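PDB 4FBL: LipS lipolytic enzyme from Unidentified, which probably hydrolyses ester bonds of lipids and related esters, as a thermostable lipolytic enzyme of the alpha/beta-hydrolase fold. Local coordinates for residues H58-S63 / P198-L203; F69-F74 / Y79-P84; R85-G90 / A97-S102; V121-G126 / L275-K280. All blocks are in the same frame, centred on the assembly; numbering follows the deposited sequence.

Overall arrangement
From the N terminus, strand 52-57 runs into the loop of contact 1, whose partner arrives only at helix 200-213, so this contact closes a long loop. Nested inside it, contact 2 closes a short one between helix 68-76 and strand 80-83, and contact 3, also nested there, follows in series, joining the turn after strand 80-83 to the loop that leads into helix 101-118. Contact 4 starts from strand 121-127 within the long loop and ends on the C-terminal helix 267-279, thereby crossing contact 1. Contacts 1 and 3, with centres about 7 Å apart, touch near the spermidine pocket; contacts 2 and 4, with centres about 11 Å apart, reach the same central sheet.

Contact 1. Residues H58-S63 / P198-L203; sequences HGFTGS and PAIKHL. With SPD (spermidine), chain I.
The loop after strand 52-57 of the alpha/beta-hydrolase fold, which carries the His-Gly motif that in related lipases borders the oxyanion hole, reaches the start of helix 200-213 through Phe-60, which packs on Ala-199, Ile-200 and Leu-203. CG of Phe-60 lies anti to the backbone N (chi1 -178°), which sends the ring out from the loop toward the helix. Leu-203 lays its CB over one face in a CH-pi contact, 4.0 Å from the ring centroid of Phe-60 and 16° off the normal, while its CD2 branch reaches CD2 of Phe-60 at 3.9 Å; the two side chains cross at about a right angle. At the ring's edge, CE1 of Phe-60 comes within 3.4 Å of the carbonyl O of Ala-199, with the Ala-199 methyl beside it. Replacing Phe-60 by an alanine would probably strip CB and CD2 of Leu-203 of the aromatic face and open a gap beside the Ala-199 methyl. Met-96 and Trp-104 also pack on the ring. Behind it, the loop makes a type II turn from Gly-59 to Gly-62, and the O of Gly-59 is gripped twice, by Gly-62 N and by His-58 ND1. The backbone of Phe-60 faces the spermidine: N6 of the ligand makes a weak hydrogen bond of 3.4 Å to Phe-60 O, an oxygen that also accepts a hydrogen bond from Thr-61 OG1 at 2.7 Å on a lone pair.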
loop_
_atom_site.group_PDB
_atom_site.type_symbol
_atom_site.label_atom_id
_atom_site.label_comp_id
_atom_site.label_asym_id
_atom_site.label_seq_id
_atom_site.Cartn_x
_atom_site.Cartn_y
_atom_site.Cartn_z
ATOM N N HIS C 58 19.387 0.149 3.183
ATOM C CA HIS C 58 19.102 1.602 3.147
ATOM C C HIS C 58 17.615 1.890 2.670
ATOM O O HIS C 58 16.831 0.956 2.451
ATOM C CB HIS C 58 20.134 2.331 2.227
ATOM C CG HIS C 58 20.001 2.003 0.757
ATOM N ND1 HIS C 58 19.020 2.554 -0.026
ATOM C CD2 HIS C 58 20.689 1.159 -0.060
ATOM C CE1 HIS C 58 19.125 2.086 -1.273
ATOM N NE2 HIS C 58 20.109 1.212 -1.308
ATOM N N GLY C 59 17.245 3.176 2.527
ATOM C CA GLY C 59 15.853 3.506 2.204
ATOM C C GLY C 59 15.701 4.191 0.847
ATOM O O GLY C 59 16.635 4.190 0.027
ATOM N N PHE C 60 14.476 4.717 0.637
ATOM C CA PHE C 60 13.943 5.204 -0.672
ATOM C C PHE C 60 14.672 6.515 -1.033
ATOM O O PHE C 60 14.632 7.436 -0.248
ATOM C CB PHE C 60 12.455 5.498 -0.389
ATOM C CG PHE C 60 11.673 5.954 -1.559
ATOM C CD1 PHE C 60 11.229 5.033 -2.522
ATOM C CD2 PHE C 60 11.267 7.309 -1.619
ATOM C CE1 PHE C 60 10.372 5.467 -3.601
ATOM C CE2 PHE C 60 10.462 7.789 -2.709
ATOM C CZ PHE C 60 10.032 6.890 -3.698
ATOM N N THR C 61 15.211 6.585 -2.238
ATOM C CA THR C 61 16.126 7.624 -2.788
ATOM C C THR C 61 17.483 7.699 -2.086
ATOM O O THR C 61 18.342 8.499 -2.492
ATOM C CB THR C 61 15.630 9.127 -2.812
ATOM O OG1 THR C 61 15.700 9.631 -1.490
ATOM C CG2 THR C 61 14.260 9.298 -3.488
ATOM N N GLY C 62 17.724 6.813 -1.123
ATOM C CA GLY C 62 19.044 6.799 -0.472
ATOM C C GLY C 62 19.954 5.790 -1.088
ATOM O O GLY C 62 19.822 5.394 -2.241
ATOM N N SER C 63 20.988 5.416 -0.330
ATOM C CA SER C 63 22.004 4.498 -0.887
ATOM C C SER C 63 22.788 3.881 0.296
ATOM O O SER C 63 22.598 4.336 1.421
ATOM C CB SER C 63 23.043 5.258 -1.757
ATOM O OG SER C 63 23.949 5.976 -0.870
ATOM N N PRO C 198 7.178 8.548 -10.175
ATOM C CA PRO C 198 6.585 7.222 -10.352
ATOM C C PRO C 198 6.983 6.176 -9.296
ATOM O O PRO C 198 6.359 5.128 -9.301
ATOM C CB PRO C 198 7.117 6.753 -11.708
ATOM C CG PRO C 198 7.396 8.062 -12.434
ATOM C CD PRO C 198 7.940 8.948 -11.366
ATOM N N ALA C 199 8.050 6.424 -8.510
ATOM C CA ALA C 199 8.587 5.366 -7.638
ATOM C C ALA C 199 7.768 5.498 -6.393
ATOM O O ALA C 199 7.778 4.605 -5.606
ATOM C CB ALA C 199 10.111 5.528 -7.345
ATOM N N ILE C 200 7.079 6.637 -6.181
ATOM C CA ILE C 200 6.319 6.856 -4.893
ATOM C C ILE C 200 5.254 5.763 -4.506
ATOM O O ILE C 200 5.096 5.394 -3.310
ATOM C CB ILE C 200 5.616 8.271 -4.857
ATOM C CG1 ILE C 200 6.723 9.418 -4.920
ATOM C CG2 ILE C 200 4.603 8.357 -3.705
ATOM C CD1 ILE C 200 6.183 10.893 -4.978
ATOM N N LYS C 201 4.577 5.241 -5.514
ATOM C CA LYS C 201 3.535 4.220 -5.257
ATOM C C LYS C 201 4.160 2.943 -4.538
ATOM O O LYS C 201 3.591 2.400 -3.567
ATOM C CB LYS C 201 2.802 3.878 -6.563
ATOM C CG LYS C 201 3.574 3.069 -7.547
ATOM C CD LYS C 201 2.846 2.767 -8.879
ATOM C CE LYS C 201 2.626 4.038 -9.724
ATOM N NZ LYS C 201 3.875 4.532 -10.439
ATOM N N HIS C 202 5.378 2.593 -4.952
ATOM C CA HIS C 202 6.150 1.483 -4.347
ATOM C C HIS C 202 6.591 1.712 -2.943
ATOM O O HIS C 202 6.621 0.743 -2.154
ATOM C CB HIS C 202 7.310 1.234 -5.302
ATOM C CG HIS C 202 6.784 0.836 -6.635
ATOM N ND1 HIS C 202 6.975 1.564 -7.806
ATOM C CD2 HIS C 202 6.039 -0.243 -6.974
ATOM C CE1 HIS C 202 6.355 0.956 -8.806
ATOM N NE2 HIS C 202 5.797 -0.163 -8.328
ATOM N N LEU C 203 6.950 2.949 -2.571
ATOM C CA LEU C 203 7.205 3.208 -1.181
ATOM C C LEU C 203 6.007 2.909 -0.330
ATOM O O LEU C 203 6.105 2.312 0.785
ATOM C CB LEU C 203 7.647 4.660 -0.961
ATOM C CG LEU C 203 7.752 5.250 0.460
ATOM C CD1 LEU C 203 8.762 4.620 1.369
ATOM C CD2 LEU C 203 8.028 6.817 0.487
HETATM N N1 SPD I . 15.806 13.083 5.840
HETATM C C2 SPD I . 16.282 12.450 4.667
HETATM C C3 SPD I . 15.868 10.933 4.650
HETATM C C4 SPD I . 16.875 10.143 3.830
HETATM C C5 SPD I . 16.486 10.048 2.350
HETATM N N6 SPD I . 16.877 8.716 1.915
HETATM C C7 SPD I . 17.472 7.794 2.846
HETATM C C8 SPD I . 16.474 7.097 3.791
HETATM C C9 SPD I . 15.025 7.608 3.765
HETATM N N10 SPD I . 14.585 7.848 5.129
#

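Contact 2. Residues F69-F74 / Y79-P84; sequences FLAEGF and YTVATP
Val-81 stands at the apolar centre, its two methyls turned to the helix. CG2 of Val-81 lies 3.7 Å from CB of Phe-74 and, like CG1, also rests on the carbonyl O of Ala-71; CG1 of Val-81 additionally nears CB of Ala-71, at 4.2 Å. With CG1 anti to the backbone N (chi1 -176°), CG2 falls beside the N, on the Phe-74 side. A glycine in place of Val-81 would probably take both methyls from the Ala-71 carbonyl and the Phe-74 CB, leaving a gap between helix and strand. The phenylalanine uses its CB here; its ring leads away to Val-54 and Val-56 of strand 52-57 and to Leu-275 of helix 267-279. Further along the strand, the polar fringe begins with Thr-83, whose OG1 abuts the methyl carbon CB of Ala-71 at 3.4 Å. At the other end, Tyr-79 N donates a hydrogen bond of 3.3 Å to Phe-74 O, with an N-H...O angle of 141°. The same oxygen sits at the edge of the tyrosine ring, near its plane, 3.5 Å from CD2 of Tyr-79. Helix 69-74 and strand 80-83 run nearly antiparallel, at 162°, with axes 8.5 Å apart. This is how a helix lies over the sheet in a beta-alpha-beta crossover, here the unit of strand 52-57, helix 68-76 and strand 80-83 in the alpha/beta-hydrolase fold.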
loop_
_atom_site.group_PDB
_atom_site.type_symbol
_atom_site.label_atom_id
_atom_site.label_comp_id
_atom_site.label_asym_id
_atom_site.label_seq_id
_atom_site.Cartn_x
_atom_site.Cartn_y
_atom_site.Cartn_z
ATOM N N PHE C 69 28.574 3.523 8.134
ATOM C CA PHE C 69 29.025 3.540 9.540
ATOM C C PHE C 69 28.539 2.297 10.334
ATOM O O PHE C 69 29.313 1.702 11.138
ATOM C CB PHE C 69 28.675 4.839 10.267
ATOM C CG PHE C 69 29.076 4.862 11.749
ATOM C CD1 PHE C 69 30.380 5.262 12.159
ATOM C CD2 PHE C 69 28.172 4.485 12.742
ATOM C CE1 PHE C 69 30.765 5.243 13.566
ATOM C CE2 PHE C 69 28.535 4.446 14.110
ATOM C CZ PHE C 69 29.856 4.867 14.531
ATOM N N LEU C 70 27.283 1.886 10.126
ATOM C CA LEU C 70 26.737 0.816 10.874
ATOM C C LEU C 70 27.270 -0.476 10.373
ATOM O O LEU C 70 27.601 -1.372 11.162
ATOM C CB LEU C 70 25.206 0.832 10.710
ATOM C CG LEU C 70 24.294 0.179 11.699
ATOM C CD1 LEU C 70 24.729 0.476 13.132
ATOM C CD2 LEU C 70 22.819 0.691 11.452
ATOM N N ALA C 71 27.291 -0.586 9.047
ATOM C CA ALA C 71 27.661 -1.788 8.390
ATOM C C ALA C 71 29.124 -2.103 8.683
ATOM O O ALA C 71 29.450 -3.275 8.873
ATOM C CB ALA C 71 27.523 -1.627 6.869
ATOM N N GLU C 72 29.999 -1.094 8.594
ATOM C CA GLU C 72 31.438 -1.310 8.903
ATOM C C GLU C 72 31.614 -1.754 10.357
ATOM O O GLU C 72 32.424 -2.636 10.626
ATOM C CB GLU C 72 32.243 -0.013 8.866
ATOM C CG GLU C 72 31.989 0.888 7.751
ATOM C CD GLU C 72 32.960 0.676 6.648
ATOM O OE1 GLU C 72 33.234 -0.529 6.402
ATOM O OE2 GLU C 72 33.396 1.697 6.034
ATOM N N GLY C 73 30.939 -1.061 11.283
ATOM C CA GLY C 73 30.855 -1.547 12.641
ATOM C C GLY C 73 30.561 -3.032 12.812
ATOM O O GLY C 73 31.274 -3.684 13.563
ATOM N N PHE C 74 29.513 -3.590 12.164
ATOM C CA PHE C 74 29.235 -4.994 12.278
ATOM C C PHE C 74 30.356 -5.808 11.626
ATOM O O PHE C 74 30.634 -6.908 12.080
ATOM C CB PHE C 74 27.898 -5.422 11.562
ATOM C CG PHE C 74 26.645 -4.702 12.055
ATOM C CD1 PHE C 74 26.406 -4.520 13.445
ATOM C CD2 PHE C 74 25.695 -4.219 11.107
ATOM C CE1 PHE C 74 25.275 -3.877 13.903
ATOM C CE2 PHE C 74 24.531 -3.538 11.542
ATOM C CZ PHE C 74 24.288 -3.392 12.991
ATOM N N TYR C 79 31.190 -10.119 12.139
ATOM C CA TYR C 79 29.982 -10.690 11.488
ATOM C C TYR C 79 30.112 -10.710 9.955
ATOM O O TYR C 79 30.755 -9.858 9.455
ATOM C CB TYR C 79 28.710 -9.856 11.899
ATOM C CG TYR C 79 28.476 -9.966 13.418
ATOM C CD1 TYR C 79 28.126 -11.193 13.988
ATOM C CD2 TYR C 79 28.716 -8.883 14.264
ATOM C CE1 TYR C 79 28.010 -11.357 15.382
ATOM C CE2 TYR C 79 28.545 -9.032 15.688
ATOM C CZ TYR C 79 28.218 -10.256 16.209
ATOM O OH TYR C 79 28.006 -10.368 17.574
ATOM N N THR C 80 29.508 -11.657 9.267
ATOM C CA THR C 80 29.238 -11.547 7.808
ATOM C C THR C 80 28.146 -10.438 7.611
ATOM O O THR C 80 27.230 -10.340 8.465
ATOM C CB THR C 80 28.792 -12.910 7.261
ATOM O OG1 THR C 80 29.872 -13.865 7.442
ATOM C CG2 THR C 80 28.433 -12.886 5.767
ATOM N N VAL C 81 28.338 -9.571 6.597
ATOM C CA VAL C 81 27.556 -8.334 6.383
ATOM C C VAL C 81 27.154 -8.240 4.913
ATOM O O VAL C 81 28.027 -8.380 4.022
ATOM C CB VAL C 81 28.271 -7.020 6.811
ATOM C CG1 VAL C 81 27.317 -5.813 6.643
ATOM C CG2 VAL C 81 28.687 -7.036 8.323
ATOM N N ALA C 82 25.853 -8.072 4.641
ATOM C CA ALA C 82 25.367 -7.694 3.270
ATOM C C ALA C 82 24.616 -6.376 3.410
ATOM O O ALA C 82 23.557 -6.336 4.097
ATOM C CB ALA C 82 24.425 -8.775 2.674
ATOM N N THR C 83 25.123 -5.321 2.724
ATOM C CA THR C 83 24.515 -4.026 2.697
ATOM C C THR C 83 24.252 -3.761 1.215
ATOM O O THR C 83 25.086 -3.178 0.554
ATOM C CB THR C 83 25.449 -2.932 3.231
ATOM O OG1 THR C 83 25.886 -3.391 4.499
ATOM C CG2 THR C 83 24.665 -1.593 3.441
ATOM N N PRO C 84 23.096 -4.189 0.685
ATOM C CA PRO C 84 22.871 -4.084 -0.776
ATOM C C PRO C 84 22.569 -2.685 -1.263
ATOM O O PRO C 84 22.024 -1.875 -0.517
ATOM C CB PRO C 84 21.583 -4.943 -1.014
ATOM C CG PRO C 84 20.897 -4.976 0.367
ATOM C CD PRO C 84 22.057 -4.966 1.374
#

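Contact 3. Residues R85-G90 / A97-S102; sequences RLTGHG and AASTAS
Ser-99 points its hydroxyl at the turn opposite, where the oxygen packs against Gly-88 CA and the Thr-87 methyl. With OG anti to its own carbonyl carbon (chi1 -63°), the Ser-99 oxygen is directed across the gap to Gly-88, 3.3 Å from CA of that residue. Alongside, the methyl CG2 of Thr-87 meets the same Ser-99 OG at 3.6 Å. These are packing contacts; the serine hydroxyl has its hydrogen bond to Glu-95 O, and OG1 of Thr-87 turns instead to Asp-107. Ser-99 OG occupies the place where a CB on residue 88 would lie, which suits the glycine found there, as does its positive phi at the third position of the type II turn from Leu-86 to His-89. The turn is held by His-89 N donating to Leu-86 O at 3.0 Å. Arg-85 NH1 binds His-89 O at 2.9 Å, edge-on from the guanidinium. Following Ser-99, Thr-100 is the N-cap of helix 101-118. That helix ties down the turn after strand 80-83 through Trp-104 NE1, bonded to Thr-87 O, and through Asp-107, while Glu-95 of helix 93-97 fixes the Ser-99 hydroxyl that packs on it.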
loop_
_atom_site.group_PDB
_atom_site.type_symbol
_atom_site.label_atom_id
_atom_site.label_comp_id
_atom_site.label_asym_id
_atom_site.label_seq_id
_atom_site.Cartn_x
_atom_site.Cartn_y
_atom_site.Cartn_z
ATOM N N ARG C 85 22.783 -2.486 -2.563
ATOM C CA ARG C 85 22.416 -1.248 -3.227
ATOM C C ARG C 85 21.038 -1.588 -3.866
ATOM O O ARG C 85 20.960 -2.422 -4.772
ATOM C CB ARG C 85 23.436 -0.867 -4.326
ATOM C CG ARG C 85 23.106 0.514 -4.946
ATOM C CD ARG C 85 24.178 0.888 -6.065
ATOM N NE ARG C 85 24.308 -0.203 -7.033
ATOM C CZ ARG C 85 23.475 -0.434 -8.037
ATOM N NH1 ARG C 85 22.350 0.277 -8.218
ATOM N NH2 ARG C 85 23.775 -1.403 -8.848
ATOM N N LEU C 86 19.962 -0.941 -3.405
ATOM C CA LEU C 86 18.641 -1.303 -4.038
ATOM C C LEU C 86 18.594 -0.947 -5.524
ATOM O O LEU C 86 19.262 -0.015 -5.968
ATOM C CB LEU C 86 17.482 -0.656 -3.318
ATOM C CG LEU C 86 17.434 -1.084 -1.859
ATOM C CD1 LEU C 86 16.293 -0.345 -1.055
ATOM C CD2 LEU C 86 17.382 -2.651 -1.686
ATOM N N THR C 87 17.829 -1.708 -6.303
ATOM C CA THR C 87 17.612 -1.433 -7.715
ATOM C C THR C 87 17.256 0.043 -7.973
ATOM O O THR C 87 16.398 0.619 -7.281
ATOM C CB THR C 87 16.438 -2.340 -8.227
ATOM O OG1 THR C 87 16.748 -3.712 -7.855
ATOM C CG2 THR C 87 16.217 -2.182 -9.826
ATOM N N GLY C 88 17.885 0.657 -8.983
ATOM C CA GLY C 88 17.559 2.027 -9.286
ATOM C C GLY C 88 18.135 3.072 -8.380
ATOM O O GLY C 88 17.908 4.288 -8.620
ATOM N N HIS C 89 18.855 2.641 -7.304
ATOM C CA HIS C 89 19.464 3.595 -6.337
ATOM C C HIS C 89 21.005 3.748 -6.523
ATOM O O HIS C 89 21.714 2.785 -7.014
ATOM C CB HIS C 89 19.157 3.244 -4.867
ATOM C CG HIS C 89 17.714 3.265 -4.551
ATOM N ND1 HIS C 89 17.148 4.186 -3.699
ATOM C CD2 HIS C 89 16.693 2.548 -5.064
ATOM C CE1 HIS C 89 15.842 3.997 -3.653
ATOM N NE2 HIS C 89 15.548 2.997 -4.442
ATOM N N GLY C 90 21.499 4.932 -6.135
ATOM C CA GLY C 90 22.933 5.315 -6.340
ATOM C C GLY C 90 23.397 5.221 -7.806
ATOM O O GLY C 90 24.592 4.951 -8.062
ATOM N N ALA C 97 12.965 5.708 -11.258
ATOM C CA ALA C 97 11.589 5.911 -11.779
ATOM C C ALA C 97 11.087 4.634 -12.384
ATOM O O ALA C 97 9.876 4.400 -12.395
ATOM C CB ALA C 97 11.570 7.095 -12.880
ATOM N N ALA C 98 11.993 3.827 -12.953
ATOM C CA ALA C 98 11.621 2.547 -13.574
ATOM C C ALA C 98 11.667 1.304 -12.606
ATOM O O ALA C 98 11.434 0.181 -13.029
ATOM C CB ALA C 98 12.495 2.272 -14.869
ATOM N N SER C 99 11.898 1.528 -11.308
ATOM C CA SER C 99 12.147 0.456 -10.340
ATOM C C SER C 99 10.918 0.299 -9.474
ATOM O O SER C 99 10.182 1.267 -9.241
ATOM C CB SER C 99 13.346 0.854 -9.454
ATOM O OG SER C 99 14.532 0.979 -10.242
ATOM N N THR C 100 10.669 -0.926 -9.033
ATOM C CA THR C 100 9.466 -1.188 -8.310
ATOM C C THR C 100 9.677 -1.864 -6.906
ATOM O O THR C 100 10.788 -2.384 -6.585
ATOM C CB THR C 100 8.601 -2.120 -9.170
ATOM O OG1 THR C 100 9.221 -3.394 -9.218
ATOM C CG2 THR C 100 8.434 -1.660 -10.660
ATOM N N ALA C 101 8.578 -1.987 -6.150
ATOM C CA ALA C 101 8.583 -2.816 -4.948
ATOM C C ALA C 101 8.881 -4.308 -5.206
ATOM O O ALA C 101 9.475 -4.934 -4.304
ATOM C CB ALA C 101 7.321 -2.633 -4.114
ATOM N N SER C 102 8.491 -4.895 -6.359
ATOM C CA SER C 102 8.956 -6.236 -6.687
ATOM C C SER C 102 10.488 -6.293 -6.784
ATOM O O SER C 102 11.109 -7.269 -6.317
ATOM C CB SER C 102 8.307 -6.808 -7.987
ATOM O OG SER C 102 6.886 -6.774 -7.749
#

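Contact 4. Residues V121-G126 / L275-K280; sequences VLFMTG and LAFIRK
Phe-123 leaves strand 121-127 toward Ile-278 and Phe-277 of the C-terminal helix. From CB, the chain turns with CG anti to the carbonyl carbon (chi1 -66°), which lays the ring beneath the helix. CG of Phe-123 is met at 4.0 Å by CG1 of Ile-278, and this methylene sits over the centre of the ring face as a CH-pi contact, 12° off the normal. Next, CD2 of Phe-123 has CE2 of Phe-277 beside it at 4.0 Å; that Phe-277 atom lies at the edge of the Phe-123 ring, near its plane, and the two side chains cross obliquely. Strand 121-127 is a central strand of the alpha/beta-hydrolase sheet, flanked by strands 52-57 and 147-151, and it runs on into what is probably the nucleophile elbow, a GxSxG turn carrying Ser-128, which lines the spermidine pocket. Helix 267-279 covers the sheet next to helix 68-76. Further out on the ring, CE1 of Phe-123 touches the CG2 branch of Ile-278 at 3.9 Å; CG1 and CG2 of Ile-278 thus both bear on the Phe-123 ring. CE2 of Phe-123 reaches the helix backbone, 3.9 Å from CA of Ile-278. The tip, CZ of Phe-123, comes closest of all to the backbone, at 3.6 Å from Ile-278 O. Away from this tip, Ile-278 also packs on Phe-74, Val-54 and Met-149, while the ring of Phe-277 meets that of His-281 and touches Met-149 of strand 147-151.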
loop_
_atom_site.group_PDB
_atom_site.type_symbol
_atom_site.label_atom_id
_atom_site.label_comp_id
_atom_site.label_asym_id
_atom_site.label_seq_id
_atom_site.Cartn_x
_atom_site.Cartn_y
_atom_site.Cartn_z
ATOM N N VAL C 121 22.909 -18.038 11.186
ATOM C CA VAL C 121 22.005 -17.155 11.970
ATOM C C VAL C 121 21.950 -15.832 11.201
ATOM O O VAL C 121 22.994 -15.371 10.768
ATOM C CB VAL C 121 22.668 -16.864 13.365
ATOM C CG1 VAL C 121 21.733 -16.135 14.310
ATOM C CG2 VAL C 121 23.117 -18.163 13.955
ATOM N N LEU C 122 20.753 -15.228 11.065
ATOM C CA LEU C 122 20.650 -13.968 10.353
ATOM C C LEU C 122 19.997 -12.934 11.194
ATOM O O LEU C 122 19.068 -13.244 11.900
ATOM C CB LEU C 122 19.771 -14.208 9.116
ATOM C CG LEU C 122 20.453 -14.739 7.834
ATOM C CD1 LEU C 122 21.170 -16.104 7.829
ATOM C CD2 LEU C 122 19.473 -14.574 6.600
ATOM N N PHE C 123 20.455 -11.677 11.086
ATOM C CA PHE C 123 19.696 -10.519 11.602
ATOM C C PHE C 123 19.420 -9.534 10.450
ATOM O O PHE C 123 20.126 -9.548 9.463
ATOM C CB PHE C 123 20.465 -9.765 12.709
ATOM C CG PHE C 123 20.667 -10.580 13.973
ATOM C CD1 PHE C 123 21.621 -11.627 13.986
ATOM C CD2 PHE C 123 19.878 -10.357 15.126
ATOM C CE1 PHE C 123 21.843 -12.397 15.086
ATOM C CE2 PHE C 123 20.093 -11.184 16.284
ATOM C CZ PHE C 123 21.126 -12.192 16.212
ATOM N N MET C 124 18.480 -8.602 10.650
ATOM C CA MET C 124 18.296 -7.601 9.624
ATOM C C MET C 124 17.973 -6.300 10.325
ATOM O O MET C 124 17.328 -6.263 11.371
ATOM C CB MET C 124 17.185 -8.055 8.609
ATOM C CG MET C 124 16.975 -6.889 7.527
ATOM S SD MET C 124 15.885 -7.568 6.252
ATOM C CE MET C 124 15.743 -6.057 5.233
ATOM N N THR C 125 18.474 -5.228 9.741
ATOM C CA THR C 125 18.258 -3.912 10.231
ATOM C C THR C 125 18.065 -3.047 9.011
ATOM O O THR C 125 18.548 -3.377 7.930
ATOM C CB THR C 125 19.475 -3.402 11.120
ATOM O OG1 THR C 125 19.201 -2.072 11.678
ATOM C CG2 THR C 125 20.754 -3.340 10.317
ATOM N N GLY C 126 17.526 -1.843 9.198
ATOM C CA GLY C 126 17.439 -1.008 8.000
ATOM C C GLY C 126 16.826 0.300 8.374
ATOM O O GLY C 126 16.192 0.402 9.405
ATOM N N LEU C 275 24.821 -3.942 18.202
ATOM C CA LEU C 275 25.866 -5.045 18.427
ATOM C C LEU C 275 25.513 -5.843 19.694
ATOM O O LEU C 275 25.532 -7.096 19.702
ATOM C CB LEU C 275 27.248 -4.393 18.605
ATOM C CG LEU C 275 27.981 -3.942 17.344
ATOM C CD1 LEU C 275 29.224 -3.058 17.681
ATOM C CD2 LEU C 275 28.363 -5.183 16.531
ATOM N N ALA C 276 25.119 -5.126 20.749
ATOM C CA ALA C 276 24.700 -5.780 22.015
ATOM C C ALA C 276 23.492 -6.766 21.807
ATOM O O ALA C 276 23.406 -7.916 22.356
ATOM C CB ALA C 276 24.391 -4.701 23.055
ATOM N N PHE C 277 22.553 -6.294 21.011
ATOM C CA PHE C 277 21.354 -7.025 20.684
ATOM C C PHE C 277 21.668 -8.305 19.893
ATOM O O PHE C 277 21.118 -9.393 20.164
ATOM C CB PHE C 277 20.469 -6.088 19.838
ATOM C CG PHE C 277 19.169 -6.767 19.308
ATOM C CD1 PHE C 277 18.089 -7.023 20.171
ATOM C CD2 PHE C 277 19.077 -7.160 17.985
ATOM C CE1 PHE C 277 16.902 -7.654 19.642
ATOM C CE2 PHE C 277 17.924 -7.823 17.479
ATOM C CZ PHE C 277 16.859 -8.024 18.263
ATOM N N ILE C 278 22.505 -8.178 18.874
ATOM C CA ILE C 278 23.004 -9.336 18.174
ATOM C C ILE C 278 23.703 -10.374 19.061
ATOM O O ILE C 278 23.370 -11.588 18.916
ATOM C CB ILE C 278 24.005 -8.950 17.042
ATOM C CG1 ILE C 278 23.251 -8.225 15.903
ATOM C CG2 ILE C 278 24.728 -10.168 16.446
ATOM C CD1 ILE C 278 24.229 -7.363 14.924
ATOM N N ARG C 279 24.664 -9.949 19.893
ATOM C CA ARG C 279 25.370 -10.900 20.838
ATOM C C ARG C 279 24.434 -11.605 21.796
ATOM O O ARG C 279 24.737 -12.678 22.360
ATOM C CB ARG C 279 26.245 -10.108 21.840
ATOM C CG ARG C 279 27.500 -9.584 21.406
ATOM C CD ARG C 279 28.408 -9.292 22.703
ATOM N NE ARG C 279 27.917 -8.198 23.583
ATOM C CZ ARG C 279 27.906 -6.890 23.238
ATOM N NH1 ARG C 279 28.321 -6.422 22.017
ATOM N NH2 ARG C 279 27.447 -6.043 24.136
ATOM N N LYS C 280 23.350 -10.911 22.134
ATOM C CA LYS C 280 22.465 -11.459 23.149
ATOM C C LYS C 280 21.292 -12.217 22.571
ATOM O O LYS C 280 20.467 -12.674 23.315
ATOM C CB LYS C 280 21.982 -10.426 24.145
ATOM C CG LYS C 280 22.753 -10.602 25.464
ATOM C CD LYS C 280 22.983 -9.341 26.228
ATOM C CE LYS C 280 23.413 -8.233 25.334
ATOM N NZ LYS C 280 23.429 -6.974 26.162
#